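Local structure of glycoside hydrolase family 31 (Kribbella flavida DSM 17836, 5X3I) at residues F226-G234 with F659-W669; F284-L294 with T524-F532. The protein hydrolyses the alpha-1,3-glucosidic linkage of the cyclic tetrasaccharide cyclobis-(1-6)-alpha-nigerosyl, yielding isomaltose in the intracellular breakdown of this starch-derived sugar. The protein carries 1 engineered substitution. All blocks are in the same frame, centred on the assembly; numbering follows the deposited sequence.

Contact 1. Residues F226-G234 with F659-W669; sequences FAHVVGADG and FFDHENDPEIW
His-228 offers one imidazole face to the edges of two consecutive phenylalanines, Phe-659 and Phe-660. From CB, which points toward 659-669, the chain turns so that CG lies anti to the carbonyl carbon (chi1 -67°). CG then meets Phe-659 CE1 at 4.1 Å, and ND1 sits near the same carbon. Farther out, the histidine CE1 and NE2 reach Phe-660, with NE2 3.9 Å from its CZ; NE2 also hydrogen-bonds Ser-556 O, which helps to hold the ring's rotation. Both pairs are edge-to-face, the one with Phe-660 offset: the planes stand at 69° for Phe-659 and 75° for Phe-660. With an alanine here, a gap would probably open beside the edges of Phe-659 and Phe-660, and Ser-556 O would lose this donor. Phe-659 is itself sandwiched, Val-230 CG1 lying over one face and Phe-660 CD2 over the other. The second methyl of Val-230, CG2, touches Phe-659 CD1 at 3.8 Å, and CG1 also reaches Trp-669 CH2 at 4.2 Å. Beyond the strand, the type I turn from His-662 to Asp-665 runs beside the loop at Ala-232, where the CA atoms of Ala-232 and Asn-664 are 5.0 Å apart. After the turn Asp-665 OD1 accepts from Glu-667 N at 2.9 Å, an Asx turn. The three rings form an aromatic cluster that joins strand 223-230, in the galactose mutarotase-like domain, to the loop between strands 655-656 and 675-677 of the C-terminal domain. Pro-277, at the start of helix 277-288, packs on Phe-659, Phe-660 and Glu-663, while Val-280 of that helix touches His-228. From neighbouring strand 185-188, Val-187 meets Phe-659 and Trp-669, and Arg-185 makes a cation-pi contact with the indole.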
loop_
_atom_site.group_PDB
_atom_site.type_symbol
_atom_site.label_atom_id
_atom_site.label_comp_id
_atom_site.label_asym_id
_atom_site.label_seq_id
_atom_site.Cartn_x
_atom_site.Cartn_y
_atom_site.Cartn_z
ATOM N N PHE A 226 -10.095 2.091 -10.892
ATOM C CA PHE A 226 -9.858 2.916 -12.068
ATOM C C PHE A 226 -8.872 2.208 -12.967
ATOM O O PHE A 226 -7.962 1.557 -12.485
ATOM C CB PHE A 226 -9.329 4.310 -11.684
ATOM C CG PHE A 226 -8.576 5.001 -12.802
ATOM C CD1 PHE A 226 -9.244 5.812 -13.703
ATOM C CD2 PHE A 226 -7.215 4.807 -12.970
ATOM C CE1 PHE A 226 -8.565 6.435 -14.740
ATOM C CE2 PHE A 226 -6.532 5.428 -14.012
ATOM C CZ PHE A 226 -7.212 6.237 -14.897
ATOM N N ALA A 227 -9.050 2.333 -14.275
ATOM C CA ALA A 227 -8.093 1.762 -15.216
ATOM C C ALA A 227 -8.158 2.420 -16.585
ATOM O O ALA A 227 -9.180 2.980 -16.968
ATOM C CB ALA A 227 -8.325 0.275 -15.363
ATOM N N HIS A 228 -7.066 2.299 -17.328
ATOM C CA HIS A 228 -7.034 2.687 -18.725
ATOM C C HIS A 228 -7.562 1.528 -19.565
ATOM O O HIS A 228 -7.232 0.372 -19.306
ATOM C CB HIS A 228 -5.606 3.032 -19.176
ATOM C CG HIS A 228 -5.042 4.268 -18.547
ATOM N ND1 HIS A 228 -5.071 5.499 -19.164
ATOM C CD2 HIS A 228 -4.424 4.458 -17.358
ATOM C CE1 HIS A 228 -4.507 6.397 -18.379
ATOM N NE2 HIS A 228 -4.104 5.791 -17.277
ATOM N N VAL A 229 -8.374 1.829 -20.569
ATOM C CA VAL A 229 -8.619 0.852 -21.617
ATOM C C VAL A 229 -7.948 1.396 -22.865
ATOM O O VAL A 229 -8.437 2.330 -23.495
ATOM C CB VAL A 229 -10.119 0.618 -21.866
ATOM C CG1 VAL A 229 -10.318 -0.564 -22.807
ATOM C CG2 VAL A 229 -10.846 0.391 -20.552
ATOM N N VAL A 230 -6.838 0.781 -23.235
ATOM C CA VAL A 230 -5.949 1.373 -24.221
ATOM C C VAL A 230 -5.636 0.348 -25.278
ATOM O O VAL A 230 -5.258 -0.776 -24.963
ATOM C CB VAL A 230 -4.647 1.899 -23.564
ATOM C CG1 VAL A 230 -4.157 0.931 -22.508
ATOM C CG2 VAL A 230 -3.571 2.132 -24.604
ATOM N N GLY A 231 -5.761 0.740 -26.539
ATOM C CA GLY A 231 -5.838 -0.250 -27.596
ATOM C C GLY A 231 -5.192 0.160 -28.894
ATOM O O GLY A 231 -4.796 1.310 -29.078
ATOM N N ALA A 232 -5.097 -0.806 -29.797
ATOM C CA ALA A 232 -4.251 -0.708 -30.978
ATOM C C ALA A 232 -4.590 0.453 -31.910
ATOM O O ALA A 232 -3.693 1.143 -32.387
ATOM C CB ALA A 232 -4.312 -2.014 -31.751
ATOM N N ASP A 233 -5.878 0.660 -32.171
ATOM C CA ASP A 233 -6.293 1.581 -33.223
ATOM C C ASP A 233 -7.146 2.729 -32.703
ATOM O O ASP A 233 -6.707 3.882 -32.683
ATOM C CB ASP A 233 -7.062 0.826 -34.309
ATOM C CG ASP A 233 -6.426 -0.506 -34.656
ATOM O OD1 ASP A 233 -5.182 -0.582 -34.713
ATOM O OD2 ASP A 233 -7.176 -1.483 -34.865
ATOM N N GLY A 234 -8.368 2.404 -32.294
ATOM C CA GLY A 234 -9.337 3.406 -31.890
ATOM C C GLY A 234 -8.878 4.276 -30.736
ATOM O O GLY A 234 -7.976 3.899 -29.989
ATOM N N PHE A 659 2.897 3.166 -23.333
ATOM C CA PHE A 659 1.616 3.340 -24.019
ATOM C C PHE A 659 1.101 4.774 -23.919
ATOM O O PHE A 659 0.209 5.163 -24.660
ATOM C CB PHE A 659 0.565 2.336 -23.514
ATOM C CG PHE A 659 -0.028 2.652 -22.160
ATOM C CD1 PHE A 659 -1.113 3.499 -22.039
ATOM C CD2 PHE A 659 0.451 2.035 -21.024
ATOM C CE1 PHE A 659 -1.670 3.765 -20.805
ATOM C CE2 PHE A 659 -0.106 2.298 -19.790
ATOM C CZ PHE A 659 -1.168 3.160 -19.683
ATOM N N PHE A 660 1.684 5.575 -23.033
ATOM C CA PHE A 660 1.271 6.969 -22.921
ATOM C C PHE A 660 1.682 7.777 -24.136
ATOM O O PHE A 660 0.906 8.568 -24.664
ATOM C CB PHE A 660 1.848 7.615 -21.654
ATOM C CG PHE A 660 1.054 7.316 -20.419
ATOM C CD1 PHE A 660 0.055 8.170 -20.005
ATOM C CD2 PHE A 660 1.284 6.164 -19.699
ATOM C CE1 PHE A 660 -0.685 7.889 -18.884
ATOM C CE2 PHE A 660 0.543 5.871 -18.576
ATOM C CZ PHE A 660 -0.440 6.734 -18.165
ATOM N N ASP A 661 2.890 7.554 -24.614
ATOM C CA ASP A 661 3.388 8.280 -25.759
ATOM C C ASP A 661 3.274 7.496 -27.063
ATOM O O ASP A 661 3.406 8.049 -28.099
ATOM C CB ASP A 661 4.832 8.721 -25.554
ATOM C CG ASP A 661 5.003 9.662 -24.376
ATOM O OD1 ASP A 661 4.245 10.581 -24.243
ATOM O OD2 ASP A 661 5.898 9.435 -23.600
ATOM N N HIS A 662 3.072 6.203 -26.983
ATOM C CA HIS A 662 3.048 5.370 -28.157
ATOM C C HIS A 662 1.870 4.398 -28.179
ATOM O O HIS A 662 2.041 3.224 -28.380
ATOM C CB HIS A 662 4.349 4.616 -28.246
ATOM C CG HIS A 662 5.560 5.476 -28.121
ATOM N ND1 HIS A 662 6.073 6.191 -29.168
ATOM C CD2 HIS A 662 6.364 5.729 -27.068
ATOM C CE1 HIS A 662 7.125 6.869 -28.761
ATOM N NE2 HIS A 662 7.325 6.600 -27.494
ATOM N N GLU A 663 0.677 4.903 -27.976
ATOM C CA GLU A 663 -0.464 4.037 -27.809
ATOM C C GLU A 663 -0.661 3.027 -28.980
ATOM O O GLU A 663 -1.073 1.917 -28.727
ATOM C CB GLU A 663 -1.713 4.847 -27.503
ATOM C CG GLU A 663 -1.935 5.961 -28.474
ATOM C CD GLU A 663 -3.063 6.846 -28.095
ATOM O OE1 GLU A 663 -2.856 8.045 -28.153
ATOM O OE2 GLU A 663 -4.141 6.335 -27.767
ATOM N N ASN A 664 -0.282 3.409 -30.212
ATOM C CA ASN A 664 -0.554 2.646 -31.420
ATOM C C ASN A 664 0.581 1.734 -31.851
ATOM O O ASN A 664 0.513 1.111 -32.907
ATOM C CB ASN A 664 -0.912 3.595 -32.562
ATOM C CG ASN A 664 -2.180 4.372 -32.287
ATOM O OD1 ASN A 664 -3.143 3.832 -31.743
ATOM N ND2 ASN A 664 -2.184 5.651 -32.644
ATOM N N ASP A 665 1.630 1.667 -31.045
ATOM C CA ASP A 665 2.710 0.726 -31.300
ATOM C C ASP A 665 2.439 -0.565 -30.544
ATOM O O ASP A 665 2.527 -0.600 -29.318
ATOM C CB ASP A 665 4.062 1.319 -30.891
ATOM C CG ASP A 665 5.236 0.436 -31.282
ATOM O OD1 ASP A 665 5.042 -0.769 -31.524
ATOM O OD2 ASP A 665 6.369 0.944 -31.345
ATOM N N PRO A 666 2.130 -1.642 -31.279
ATOM C CA PRO A 666 1.792 -2.927 -30.663
ATOM C C PRO A 666 2.976 -3.575 -29.962
ATOM O O PRO A 666 2.786 -4.321 -29.007
ATOM C CB PRO A 666 1.334 -3.778 -31.854
ATOM C CG PRO A 666 1.996 -3.161 -33.036
ATOM C CD PRO A 666 2.062 -1.695 -32.751
ATOM N N GLU A 667 4.185 -3.286 -30.424
ATOM C CA GLU A 667 5.367 -3.948 -29.896
ATOM C C GLU A 667 5.654 -3.614 -28.423
ATOM O O GLU A 667 6.277 -4.402 -27.715
ATOM C CB GLU A 667 6.583 -3.603 -30.756
ATOM C CG GLU A 667 7.873 -4.274 -30.313
ATOM C CD GLU A 667 7.829 -5.783 -30.404
ATOM O OE1 GLU A 667 6.917 -6.317 -31.064
ATOM O OE2 GLU A 667 8.712 -6.441 -29.813
ATOM N N ILE A 668 5.179 -2.464 -27.958
ATOM C CA ILE A 668 5.481 -2.025 -26.594
ATOM C C ILE A 668 5.043 -3.041 -25.534
ATOM O O ILE A 668 5.690 -3.181 -24.502
ATOM C CB ILE A 668 4.829 -0.661 -26.282
ATOM C CG1 ILE A 668 3.304 -0.777 -26.246
ATOM C CG2 ILE A 668 5.289 0.393 -27.279
ATOM C CD1 ILE A 668 2.601 0.535 -26.192
ATOM N N TRP A 669 3.975 -3.779 -25.813
ATOM C CA TRP A 669 3.409 -4.698 -24.838
ATOM C C TRP A 669 4.260 -5.936 -24.635
ATOM O O TRP A 669 4.071 -6.664 -23.672
ATOM C CB TRP A 669 1.991 -5.090 -25.253
ATOM C CG TRP A 669 1.113 -3.899 -25.353
ATOM C CD1 TRP A 669 0.603 -3.353 -26.482
ATOM C CD2 TRP A 669 0.679 -3.071 -24.271
ATOM N NE1 TRP A 669 -0.142 -2.245 -26.177
ATOM C CE2 TRP A 669 -0.112 -2.050 -24.824
ATOM C CE3 TRP A 669 0.879 -3.097 -22.889
ATOM C CZ2 TRP A 669 -0.706 -1.063 -24.046
ATOM C CZ3 TRP A 669 0.285 -2.113 -22.115
ATOM C CH2 TRP A 669 -0.497 -1.111 -22.695
#

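Contact 2. Residues F284-L294 with T524-F532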
loop_
_atom_site.group_PDB
_atom_site.type_symbol
_atom_site.label_atom_id
_atom_site.label_comp_id
_atom_site.label_asym_id
_atom_site.label_seq_id
_atom_site.Cartn_x
_atom_site.Cartn_y
_atom_site.Cartn_z
ATOM N N PHE A 284 -9.477 11.716 -14.647
ATOM C CA PHE A 284 -9.478 11.034 -13.352
ATOM C C PHE A 284 -8.939 11.959 -12.246
ATOM O O PHE A 284 -9.597 12.173 -11.237
ATOM C CB PHE A 284 -8.652 9.745 -13.437
ATOM C CG PHE A 284 -8.662 8.902 -12.177
ATOM C CD1 PHE A 284 -9.843 8.616 -11.517
ATOM C CD2 PHE A 284 -7.482 8.367 -11.683
ATOM C CE1 PHE A 284 -9.847 7.828 -10.387
ATOM C CE2 PHE A 284 -7.478 7.585 -10.552
ATOM C CZ PHE A 284 -8.656 7.313 -9.903
ATOM N N LEU A 285 -7.760 12.531 -12.459
ATOM C CA LEU A 285 -7.100 13.301 -11.399
ATOM C C LEU A 285 -7.810 14.630 -11.133
ATOM O O LEU A 285 -7.868 15.078 -9.994
ATOM C CB LEU A 285 -5.623 13.531 -11.740
ATOM C CG LEU A 285 -4.757 12.275 -11.933
ATOM C CD1 LEU A 285 -3.264 12.612 -11.991
ATOM C CD2 LEU A 285 -5.038 11.222 -10.871
ATOM N N ASP A 286 -8.368 15.250 -12.174
ATOM C CA ASP A 286 -9.211 16.432 -11.988
ATOM C C ASP A 286 -10.345 16.131 -11.022
ATOM O O ASP A 286 -10.773 16.987 -10.255
ATOM C CB ASP A 286 -9.805 16.922 -13.312
ATOM C CG ASP A 286 -8.869 17.846 -14.069
ATOM O OD1 ASP A 286 -7.800 18.179 -13.524
ATOM O OD2 ASP A 286 -9.207 18.228 -15.212
ATOM N N GLU A 287 -10.859 14.912 -11.107
ATOM C CA GLU A 287 -11.929 14.478 -10.232
ATOM C C GLU A 287 -11.462 14.067 -8.829
ATOM O O GLU A 287 -12.058 14.468 -7.844
ATOM C CB GLU A 287 -12.668 13.308 -10.900
ATOM C CG GLU A 287 -13.852 12.764 -10.137
ATOM C CD GLU A 287 -14.522 11.586 -10.857
ATOM O OE1 GLU A 287 -14.927 10.637 -10.158
ATOM O OE2 GLU A 287 -14.625 11.609 -12.108
ATOM N N VAL A 288 -10.450 13.214 -8.743
ATOM C CA VAL A 288 -10.077 12.666 -7.434
ATOM C C VAL A 288 -8.850 13.278 -6.730
ATOM O O VAL A 288 -8.572 12.956 -5.581
ATOM C CB VAL A 288 -9.882 11.161 -7.541
ATOM C CG1 VAL A 288 -11.113 10.549 -8.227
ATOM C CG2 VAL A 288 -8.621 10.830 -8.314
ATOM N N GLY A 289 -8.163 14.197 -7.388
ATOM C CA GLY A 289 -6.937 14.741 -6.838
ATOM C C GLY A 289 -5.646 14.358 -7.532
ATOM O O GLY A 289 -5.569 13.377 -8.278
ATOM N N ARG A 290 -4.618 15.162 -7.253
ATOM C CA ARG A 290 -3.381 15.184 -8.014
ATOM C C ARG A 290 -2.194 15.576 -7.107
ATOM O O ARG A 290 -2.371 16.278 -6.122
ATOM C CB ARG A 290 -3.527 16.170 -9.180
ATOM C CG ARG A 290 -2.325 16.350 -10.073
ATOM C CD ARG A 290 -2.578 17.454 -11.101
ATOM N NE ARG A 290 -3.389 16.999 -12.229
ATOM C CZ ARG A 290 -4.657 17.343 -12.430
ATOM N NH1 ARG A 290 -5.285 18.146 -11.585
ATOM N NH2 ARG A 290 -5.299 16.879 -13.488
ATOM N N ALA A 291 -0.997 15.116 -7.447
ATOM C CA ALA A 291 0.187 15.459 -6.674
ATOM C C ALA A 291 0.445 16.953 -6.727
ATOM O O ALA A 291 0.064 17.626 -7.673
ATOM C CB ALA A 291 1.392 14.713 -7.178
ATOM N N GLU A 292 1.101 17.450 -5.689
ATOM C CA GLU A 292 1.656 18.790 -5.699
ATOM C C GLU A 292 3.165 18.624 -5.704
ATOM O O GLU A 292 3.674 17.572 -5.305
ATOM C CB GLU A 292 1.185 19.615 -4.500
ATOM C CG GLU A 292 1.637 19.112 -3.140
ATOM C CD GLU A 292 1.120 19.980 -1.987
ATOM O OE1 GLU A 292 0.067 19.656 -1.401
ATOM O OE2 GLU A 292 1.775 20.987 -1.656
ATOM N N GLU A 293 3.874 19.631 -6.207
ATOM C CA GLU A 293 5.316 19.542 -6.324
ATOM C C GLU A 293 5.928 19.446 -4.939
ATOM O O GLU A 293 5.650 20.261 -4.076
ATOM C CB GLU A 293 5.890 20.758 -7.068
ATOM C CG GLU A 293 5.458 20.862 -8.509
ATOM C CD GLU A 293 5.926 22.142 -9.175
ATOM O OE1 GLU A 293 6.793 22.843 -8.617
ATOM O OE2 GLU A 293 5.418 22.456 -10.262
ATOM N N LEU A 294 6.709 18.399 -4.730
ATOM C CA LEU A 294 7.495 18.236 -3.525
ATOM C C LEU A 294 8.916 18.815 -3.722
ATOM O O LEU A 294 9.367 18.969 -4.853
ATOM C CB LEU A 294 7.528 16.759 -3.130
ATOM C CG LEU A 294 6.142 16.132 -2.884
ATOM C CD1 LEU A 294 6.295 14.659 -2.558
ATOM C CD2 LEU A 294 5.412 16.855 -1.775
ATOM N N THR A 524 -8.075 5.661 -3.935
ATOM C CA THR A 524 -8.445 6.804 -4.745
ATOM C C THR A 524 -8.308 8.089 -3.926
ATOM O O THR A 524 -8.826 8.179 -2.826
ATOM C CB THR A 524 -9.920 6.678 -5.242
ATOM O OG1 THR A 524 -10.099 5.450 -5.968
ATOM C CG2 THR A 524 -10.291 7.854 -6.119
ATOM N N GLY A 525 -7.612 9.079 -4.472
ATOM C CA GLY A 525 -7.374 10.319 -3.755
ATOM C C GLY A 525 -5.997 10.425 -3.107
ATOM O O GLY A 525 -5.535 11.530 -2.832
ATOM N N SER A 526 -5.335 9.292 -2.881
ATOM C CA SER A 526 -3.991 9.295 -2.303
ATOM C C SER A 526 -2.960 10.055 -3.157
ATOM O O SER A 526 -1.906 10.446 -2.654
ATOM C CB SER A 526 -3.500 7.865 -2.067
ATOM O OG SER A 526 -4.122 7.303 -0.939
ATOM N N GLN A 527 -3.279 10.270 -4.431
ATOM C CA GLN A 527 -2.406 10.999 -5.348
ATOM C C GLN A 527 -1.981 12.359 -4.767
ATOM O O GLN A 527 -0.880 12.827 -5.013
ATOM C CB GLN A 527 -3.092 11.225 -6.704
ATOM C CG GLN A 527 -3.410 9.965 -7.529
ATOM C CD GLN A 527 -4.816 9.436 -7.278
ATOM O OE1 GLN A 527 -5.374 9.640 -6.206
ATOM N NE2 GLN A 527 -5.394 8.753 -8.275
ATOM N N ALA A 528 -2.871 12.979 -4.008
ATOM C CA ALA A 528 -2.624 14.311 -3.492
ATOM C C ALA A 528 -1.717 14.321 -2.264
ATOM O O ALA A 528 -1.329 15.385 -1.808
ATOM C CB ALA A 528 -3.947 14.998 -3.164
ATOM N N HIS A 529 -1.423 13.154 -1.695
ATOM C CA HIS A 529 -0.697 13.163 -0.433
ATOM C C HIS A 529 0.618 12.394 -0.369
ATOM O O HIS A 529 0.641 11.214 -0.041
ATOM C CB HIS A 529 -1.645 12.607 0.639
ATOM C CG HIS A 529 -2.999 13.245 0.621
ATOM N ND1 HIS A 529 -3.217 14.530 1.057
ATOM C CD2 HIS A 529 -4.200 12.779 0.199
ATOM C CE1 HIS A 529 -4.494 14.831 0.915
ATOM N NE2 HIS A 529 -5.115 13.785 0.399
ATOM N N GLY A 530 1.715 13.132 -0.427
ATOM C CA GLY A 530 3.026 12.568 -0.198
ATOM C C GLY A 530 3.576 11.540 -1.159
ATOM O O GLY A 530 3.274 11.518 -2.346
ATOM N N ILE A 531 4.421 10.687 -0.603
ATOM C CA ILE A 531 5.220 9.738 -1.339
ATOM C C ILE A 531 4.770 8.327 -0.958
ATOM O O ILE A 531 4.261 8.109 0.142
ATOM C CB ILE A 531 6.718 9.935 -1.022
ATOM C CG1 ILE A 531 7.119 11.397 -1.271
ATOM C CG2 ILE A 531 7.585 9.013 -1.825
ATOM C CD1 ILE A 531 8.538 11.700 -0.932
ATOM N N PHE A 532 4.966 7.382 -1.867
ATOM C CA PHE A 532 4.526 6.014 -1.667
ATOM C C PHE A 532 5.655 5.047 -1.971
ATOM O O PHE A 532 6.478 5.295 -2.846
ATOM C CB PHE A 532 3.278 5.735 -2.519
ATOM C CG PHE A 532 2.112 6.592 -2.121
ATOM C CD1 PHE A 532 1.974 7.873 -2.630
ATOM C CD2 PHE A 532 1.217 6.163 -1.164
ATOM C CE1 PHE A 532 0.959 8.683 -2.222
ATOM C CE2 PHE A 532 0.187 6.983 -0.756
ATOM C CZ PHE A 532 0.065 8.249 -1.296
HETATM O O HOH W 1 -7.137 13.647 -2.534
HETATM O O HOH W 2 -1.925 18.033 -2.270
#
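Glu-292 OE1 has two partners, Arg-509 in a salt bridge and a water that donates to it at 2.7 Å. The same water donates to Ala-528 O at 2.8 Å, bridging the segments, and a second water donates to Gly-525 O and, weakly, to Val-288 O. No direct hydrogen bond crosses; CA-H...O contacts do, among them Gly-525 CA, 3.4 Å from Val-288 O, and Ala-528 CA, 3.3 Å from Arg-290 O. Gln-527 bends at chi2 (93°), which lays its amide against the helix: NE2 comes 3.3 Å from Phe-284 CE2, the ring and amide planes 64° apart, and also touches Leu-285 CD2. In this apolar setting NE2 is satisfied by Cys-557 O, and OE1 takes a weak bond from Gly-525 N. Here the end of helix 277-288 and the chain leaving it pack on the loop that joins strands 517-519 and 531-533 of the TIM barrel, characteristic of family 31. Gly-289 leaves the helix with positive phi, at backbone angles where a CB would jam against Val-288 O; it would also lie close to Ala-528 CB. Beside it, Val-288 CG1 meets Thr-524 CG2 at 3.5 Å. Arg-290 reaches back end-on, NH1 and NH2 both donating to Asp-286 OD1, while its NE pairs with Asp-651. At the strand end of the contact, Leu-294 CD1 packs on Ile-531 CG1 at 3.6 Å.

How the contacts relate
Contact 2 lies nearer the centre of the chain, about 15 Å from it against about 26 Å for contact 1, and none of its touching residues is exposed. Contact 1 runs from a buried aromatic cluster out to an exposed, poorly ordered loop. Both lean on helix 277-288: its first turns pack on contact 1 and its last turn belongs to contact 2. The two meet where Phe-226 CD1 comes 3.5 Å from Phe-284 CG, in a stacked pair of rings. Contact 1 joins the galactose mutarotase-like and C-terminal domains through rings and methyls, whereas contact 2 sets a helix end on a barrel loop with a buried amide and methyls, adding CA-H...O approaches and bridging waters.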